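Local coordinates for DNA repair protein RAD14 (PDB 5A3D) that binds damaged, kinked DNA during nucleotide excision repair and is required for the incision step, the part here being its DNA-binding domain with a zinc finger, at residues 3-17 with 24-37. Numbering follows the deposited sequence.
Sequences KCIECHINIEMDPVL and QVCKQCSKEHPEKY. With ZN (zinc ion), chain F.
C4 and C7 from the loop and C26 and C29 from the N-terminal end of helix 27-32 close round a single zinc ion, the Cys4 site of the zinc finger; C26 SG lies 2.3 Å from the zinc. The contact is tightest here, where the four sulfurs converge on the metal; three of them also accept N-H groups: C26 N reaches C4 SG at 3.3 Å, and N10 ND2, with C26 SG almost in its amide plane, gives a nearly straight bond (176°). I5 N to Q24 O and D14 N to V25 O tie the two backbones together, while L17 CD1 presses on S30 CB at 3.3 Å, closer than usual for carbons. Beyond the zinc, E6 bends at chi2 (-75°) to bring OE2 between two donors: Y37 OH at 2.6 Å on its anti lone pair, K36 NZ at 2.8 Å on its syn side. Shortening E6 to an alanine would probably leave the K36 ammonium without its mate and the Y37 hydroxyl without this acceptor. The solvent side is looser: K27 runs its methylenes past D14 OD1, and one water bridges N10 ND2 and Q28 OE1. N-H donors to three thiolates would probably offset part of their negative charge, consistent with a structural zinc site.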
loop_
_atom_site.group_PDB
_atom_site.type_symbol
_atom_site.label_atom_id
_atom_site.label_comp_id
_atom_site.label_asym_id
_atom_site.label_seq_id
_atom_site.Cartn_x
_atom_site.Cartn_y
_atom_site.Cartn_z
ATOM N N LYS B 3 -1.149 -42.813 -7.205
ATOM C CA LYS B 3 -2.518 -42.661 -7.726
ATOM C C LYS B 3 -3.190 -41.409 -7.204
ATOM O O LYS B 3 -2.941 -40.929 -6.105
ATOM C CB LYS B 3 -3.392 -43.880 -7.466
ATOM C CG LYS B 3 -2.827 -45.167 -8.115
ATOM C CD LYS B 3 -3.814 -46.320 -8.063
ATOM C CE LYS B 3 -3.160 -47.686 -8.334
ATOM N NZ LYS B 3 -2.388 -47.847 -9.614
ATOM N N CYS B 4 -3.985 -40.819 -8.048
ATOM C CA CYS B 4 -4.853 -39.687 -7.651
ATOM C C CYS B 4 -5.602 -39.896 -6.344
ATOM O O CYS B 4 -6.218 -40.934 -6.108
ATOM C CB CYS B 4 -5.865 -39.496 -8.766
ATOM S SG CYS B 4 -7.102 -38.240 -8.423
ATOM N N ILE B 5 -5.540 -38.900 -5.468
ATOM C CA ILE B 5 -6.127 -39.027 -4.130
ATOM C C ILE B 5 -7.661 -38.977 -4.155
ATOM O O ILE B 5 -8.297 -39.265 -3.184
ATOM C CB ILE B 5 -5.542 -37.951 -3.173
ATOM C CG1 ILE B 5 -5.967 -36.561 -3.610
ATOM C CG2 ILE B 5 -4.037 -38.084 -3.177
ATOM C CD1 ILE B 5 -5.164 -35.373 -3.069
ATOM N N GLU B 6 -8.279 -38.605 -5.275
ATOM C CA GLU B 6 -9.730 -38.641 -5.314
ATOM C C GLU B 6 -10.210 -39.987 -5.842
ATOM O O GLU B 6 -10.990 -40.734 -5.169
ATOM C CB GLU B 6 -10.243 -37.487 -6.153
ATOM C CG GLU B 6 -9.960 -36.203 -5.435
ATOM C CD GLU B 6 -10.915 -35.963 -4.247
ATOM O OE1 GLU B 6 -11.873 -36.771 -4.024
ATOM O OE2 GLU B 6 -10.703 -34.984 -3.556
ATOM N N CYS B 7 -9.765 -40.328 -7.044
ATOM C CA CYS B 7 -10.317 -41.495 -7.676
ATOM C C CYS B 7 -9.570 -42.786 -7.317
ATOM O O CYS B 7 -10.132 -43.871 -7.395
ATOM C CB CYS B 7 -10.382 -41.280 -9.208
ATOM S SG CYS B 7 -8.861 -41.175 -10.160
ATOM N N HIS B 8 -8.283 -42.659 -7.000
ATOM C CA HIS B 8 -7.390 -43.815 -6.698
ATOM C C HIS B 8 -7.059 -44.736 -7.870
ATOM O O HIS B 8 -6.692 -45.885 -7.666
ATOM C CB HIS B 8 -7.996 -44.634 -5.571
ATOM C CG HIS B 8 -8.389 -43.793 -4.407
ATOM N ND1 HIS B 8 -7.463 -43.108 -3.643
ATOM C CD2 HIS B 8 -9.605 -43.522 -3.865
ATOM C CE1 HIS B 8 -8.092 -42.446 -2.687
ATOM N NE2 HIS B 8 -9.393 -42.693 -2.789
ATOM N N ILE B 9 -7.238 -44.194 -9.059
ATOM C CA ILE B 9 -7.176 -44.880 -10.306
ATOM C C ILE B 9 -6.165 -44.277 -11.239
ATOM O O ILE B 9 -5.242 -44.952 -11.635
ATOM C CB ILE B 9 -8.547 -44.879 -10.968
ATOM C CG1 ILE B 9 -9.478 -45.716 -10.115
ATOM C CG2 ILE B 9 -8.456 -45.499 -12.395
ATOM C CD1 ILE B 9 -10.906 -45.591 -10.590
ATOM N N ASN B 10 -6.341 -43.015 -11.593
ATOM C CA ASN B 10 -5.476 -42.344 -12.540
ATOM C C ASN B 10 -4.102 -42.134 -11.908
ATOM O O ASN B 10 -3.973 -41.907 -10.665
ATOM C CB ASN B 10 -6.098 -41.027 -12.977
ATOM C CG ASN B 10 -6.975 -41.146 -14.250
ATOM O OD1 ASN B 10 -6.799 -42.055 -15.066
ATOM N ND2 ASN B 10 -7.975 -40.246 -14.360
ATOM N N ILE B 11 -3.131 -42.217 -12.794
ATOM C CA ILE B 11 -1.745 -41.998 -12.555
ATOM C C ILE B 11 -1.187 -40.714 -13.155
ATOM O O ILE B 11 -0.040 -40.302 -12.797
ATOM C CB ILE B 11 -1.089 -43.239 -13.167
ATOM C CG1 ILE B 11 -0.437 -44.022 -12.106
ATOM C CG2 ILE B 11 -0.366 -43.043 -14.496
ATOM C CD1 ILE B 11 -1.476 -44.756 -11.359
ATOM N N GLU B 12 -1.922 -40.128 -14.114
ATOM C CA GLU B 12 -1.510 -38.898 -14.739
ATOM C C GLU B 12 -2.202 -37.727 -14.013
ATOM O O GLU B 12 -3.386 -37.614 -14.073
ATOM C CB GLU B 12 -1.785 -38.896 -16.243
ATOM C CG GLU B 12 -1.132 -40.034 -16.988
ATOM C CD GLU B 12 0.405 -40.002 -16.946
ATOM O OE1 GLU B 12 0.970 -38.901 -16.674
ATOM O OE2 GLU B 12 1.064 -41.067 -17.184
ATOM N N MET B 13 -1.436 -36.875 -13.312
ATOM C CA MET B 13 -2.065 -35.795 -12.507
ATOM C C MET B 13 -2.268 -34.577 -13.379
ATOM O O MET B 13 -1.587 -34.388 -14.389
ATOM C CB MET B 13 -1.222 -35.450 -11.292
ATOM C CG MET B 13 -0.847 -36.579 -10.312
ATOM S SD MET B 13 -2.337 -37.507 -9.781
ATOM C CE MET B 13 -1.623 -39.122 -9.684
ATOM N N ASP B 14 -3.182 -33.710 -12.965
ATOM C CA ASP B 14 -3.392 -32.464 -13.630
ATOM C C ASP B 14 -2.123 -31.622 -13.476
ATOM O O ASP B 14 -1.653 -31.547 -12.353
ATOM C CB ASP B 14 -4.523 -31.708 -12.967
ATOM C CG ASP B 14 -4.804 -30.452 -13.662
ATOM O OD1 ASP B 14 -5.224 -30.480 -14.800
ATOM O OD2 ASP B 14 -4.494 -29.379 -13.116
ATOM N N PRO B 15 -1.546 -31.132 -14.596
ATOM C CA PRO B 15 -0.235 -30.497 -14.508
ATOM C C PRO B 15 -0.276 -29.275 -13.586
ATOM O O PRO B 15 0.642 -29.081 -12.765
ATOM C CB PRO B 15 0.069 -30.153 -15.957
ATOM C CG PRO B 15 -0.531 -31.330 -16.727
ATOM C CD PRO B 15 -1.858 -31.527 -15.995
ATOM N N VAL B 16 -1.349 -28.482 -13.648
ATOM C CA VAL B 16 -1.432 -27.315 -12.796
ATOM C C VAL B 16 -1.575 -27.672 -11.339
ATOM O O VAL B 16 -0.849 -27.136 -10.464
ATOM C CB VAL B 16 -2.470 -26.321 -13.243
ATOM C CG1 VAL B 16 -2.781 -25.247 -12.155
ATOM C CG2 VAL B 16 -2.005 -25.606 -14.461
ATOM N N LEU B 17 -2.534 -28.536 -11.046
ATOM C CA LEU B 17 -2.791 -28.936 -9.652
ATOM C C LEU B 17 -1.612 -29.561 -8.993
ATOM O O LEU B 17 -1.264 -29.215 -7.845
ATOM C CB LEU B 17 -4.018 -29.777 -9.484
ATOM C CG LEU B 17 -5.251 -28.941 -9.743
ATOM C CD1 LEU B 17 -6.487 -29.792 -9.857
ATOM C CD2 LEU B 17 -5.589 -27.880 -8.721
ATOM N N GLN B 24 -1.837 -34.150 -5.688
ATOM C CA GLN B 24 -1.892 -35.368 -6.493
ATOM C C GLN B 24 -3.330 -35.720 -6.936
ATOM O O GLN B 24 -3.966 -36.627 -6.329
ATOM C CB GLN B 24 -1.259 -36.525 -5.719
ATOM C CG GLN B 24 0.229 -36.335 -5.545
ATOM C CD GLN B 24 0.951 -37.546 -6.096
ATOM O OE1 GLN B 24 1.097 -38.573 -5.388
ATOM N NE2 GLN B 24 1.357 -37.468 -7.402
ATOM N N VAL B 25 -3.839 -34.923 -7.869
ATOM C CA VAL B 25 -5.256 -34.975 -8.332
ATOM C C VAL B 25 -5.282 -34.925 -9.839
ATOM O O VAL B 25 -4.543 -34.151 -10.436
ATOM C CB VAL B 25 -6.080 -33.794 -7.763
ATOM C CG1 VAL B 25 -7.521 -33.889 -8.246
ATOM C CG2 VAL B 25 -6.036 -33.892 -6.262
ATOM N N CYS B 26 -6.003 -35.852 -10.456
ATOM C CA CYS B 26 -6.100 -35.905 -11.907
ATOM C C CYS B 26 -7.052 -34.819 -12.421
ATOM O O CYS B 26 -7.908 -34.286 -11.680
ATOM C CB CYS B 26 -6.547 -37.314 -12.407
ATOM S SG CYS B 26 -8.206 -37.757 -12.121
ATOM N N LYS B 27 -6.990 -34.560 -13.696
ATOM C CA LYS B 27 -7.755 -33.482 -14.284
ATOM C C LYS B 27 -9.288 -33.809 -14.185
ATOM O O LYS B 27 -10.108 -32.953 -13.922
ATOM C CB LYS B 27 -7.319 -33.223 -15.735
ATOM C CG LYS B 27 -8.112 -32.041 -16.279
ATOM C CD LYS B 27 -7.445 -30.948 -17.109
ATOM C CE LYS B 27 -6.253 -31.264 -18.021
ATOM N NZ LYS B 27 -6.033 -30.101 -18.980
ATOM N N GLN B 28 -9.639 -35.060 -14.402
ATOM C CA GLN B 28 -11.045 -35.438 -14.398
ATOM C C GLN B 28 -11.678 -35.161 -12.998
ATOM O O GLN B 28 -12.756 -34.577 -12.869
ATOM C CB GLN B 28 -11.243 -36.858 -14.874
ATOM C CG GLN B 28 -12.717 -37.414 -14.724
ATOM C CD GLN B 28 -12.966 -38.711 -15.467
ATOM O OE1 GLN B 28 -12.088 -39.321 -16.020
ATOM N NE2 GLN B 28 -14.205 -39.162 -15.439
ATOM N N CYS B 29 -10.987 -35.633 -11.978
ATOM C CA CYS B 29 -11.379 -35.471 -10.607
ATOM C C CYS B 29 -11.405 -34.011 -10.215
ATOM O O CYS B 29 -12.332 -33.621 -9.540
ATOM C CB CYS B 29 -10.503 -36.270 -9.643
ATOM S SG CYS B 29 -10.823 -38.029 -9.694
ATOM N N SER B 30 -10.441 -33.218 -10.676
ATOM C CA SER B 30 -10.521 -31.803 -10.410
ATOM C C SER B 30 -11.837 -31.200 -11.012
ATOM O O SER B 30 -12.430 -30.340 -10.362
ATOM C CB SER B 30 -9.362 -31.020 -10.936
ATOM O OG SER B 30 -9.357 -30.864 -12.330
ATOM N N LYS B 31 -12.261 -31.592 -12.212
ATOM C CA LYS B 31 -13.520 -31.070 -12.757
ATOM C C LYS B 31 -14.744 -31.622 -12.031
ATOM O O LYS B 31 -15.818 -30.964 -12.018
ATOM C CB LYS B 31 -13.691 -31.247 -14.272
ATOM C CG LYS B 31 -12.573 -30.707 -15.131
ATOM C CD LYS B 31 -11.899 -29.452 -14.615
ATOM C CE LYS B 31 -11.267 -28.540 -15.681
ATOM N NZ LYS B 31 -11.515 -27.105 -15.295
ATOM N N GLU B 32 -14.628 -32.825 -11.463
ATOM C CA GLU B 32 -15.751 -33.423 -10.740
ATOM C C GLU B 32 -15.929 -32.850 -9.313
ATOM O O GLU B 32 -17.015 -32.975 -8.699
ATOM C CB GLU B 32 -15.584 -34.956 -10.710
ATOM C CG GLU B 32 -15.702 -35.568 -12.126
ATOM C CD GLU B 32 -15.308 -37.062 -12.255
ATOM O OE1 GLU B 32 -14.499 -37.596 -11.395
ATOM O OE2 GLU B 32 -15.756 -37.683 -13.285
ATOM N N HIS B 33 -14.905 -32.153 -8.814
ATOM C CA HIS B 33 -14.842 -31.697 -7.449
ATOM C C HIS B 33 -14.381 -30.223 -7.339
ATOM O O HIS B 33 -13.357 -29.899 -6.708
ATOM C CB HIS B 33 -13.955 -32.627 -6.668
ATOM C CG HIS B 33 -14.528 -33.979 -6.570
ATOM N ND1 HIS B 33 -15.684 -34.237 -5.846
ATOM C CD2 HIS B 33 -14.158 -35.148 -7.136
ATOM C CE1 HIS B 33 -15.989 -35.515 -5.967
ATOM N NE2 HIS B 33 -15.087 -36.083 -6.756
ATOM N N PRO B 34 -15.107 -29.332 -8.033
ATOM C CA PRO B 34 -14.813 -27.897 -8.025
ATOM C C PRO B 34 -14.898 -27.252 -6.663
ATOM O O PRO B 34 -14.164 -26.289 -6.392
ATOM C CB PRO B 34 -15.891 -27.321 -8.968
ATOM C CG PRO B 34 -17.043 -28.220 -8.811
ATOM C CD PRO B 34 -16.311 -29.599 -8.827
ATOM N N GLU B 35 -15.710 -27.828 -5.772
ATOM C CA GLU B 35 -15.694 -27.410 -4.351
ATOM C C GLU B 35 -14.348 -27.549 -3.663
ATOM O O GLU B 35 -14.097 -26.880 -2.662
ATOM C CB GLU B 35 -16.757 -28.173 -3.526
ATOM C CG GLU B 35 -16.424 -29.635 -3.209
ATOM C CD GLU B 35 -16.667 -30.675 -4.311
ATOM O OE1 GLU B 35 -16.992 -30.350 -5.491
ATOM O OE2 GLU B 35 -16.491 -31.878 -3.987
ATOM N N LYS B 36 -13.474 -28.384 -4.209
ATOM C CA LYS B 36 -12.093 -28.472 -3.784
ATOM C C LYS B 36 -11.087 -27.820 -4.765
ATOM O O LYS B 36 -10.132 -27.156 -4.305
ATOM C CB LYS B 36 -11.641 -29.927 -3.603
ATOM C CG LYS B 36 -12.163 -30.625 -2.338
ATOM C CD LYS B 36 -11.775 -32.064 -2.312
ATOM C CE LYS B 36 -12.187 -32.773 -1.020
ATOM N NZ LYS B 36 -12.121 -34.255 -1.279
ATOM N N TYR B 37 -11.265 -28.018 -6.074
ATOM C CA TYR B 37 -10.179 -27.813 -6.954
ATOM C C TYR B 37 -10.283 -26.653 -7.921
ATOM O O TYR B 37 -9.417 -26.430 -8.723
ATOM C CB TYR B 37 -9.848 -29.122 -7.670
ATOM C CG TYR B 37 -9.546 -30.261 -6.730
ATOM C CD1 TYR B 37 -8.511 -30.182 -5.828
ATOM C CD2 TYR B 37 -10.360 -31.372 -6.670
ATOM C CE1 TYR B 37 -8.208 -31.213 -4.939
ATOM C CE2 TYR B 37 -10.045 -32.416 -5.795
ATOM C CZ TYR B 37 -9.007 -32.321 -4.892
ATOM O OH TYR B 37 -8.702 -33.376 -4.046
HETATM ZN ZN ZN F . -8.696 -38.809 -10.119
HETATM O O HOH W 1 -9.360 -39.223 -16.450
HETATM O O HOH W 2 -4.972 -35.764 -15.328
#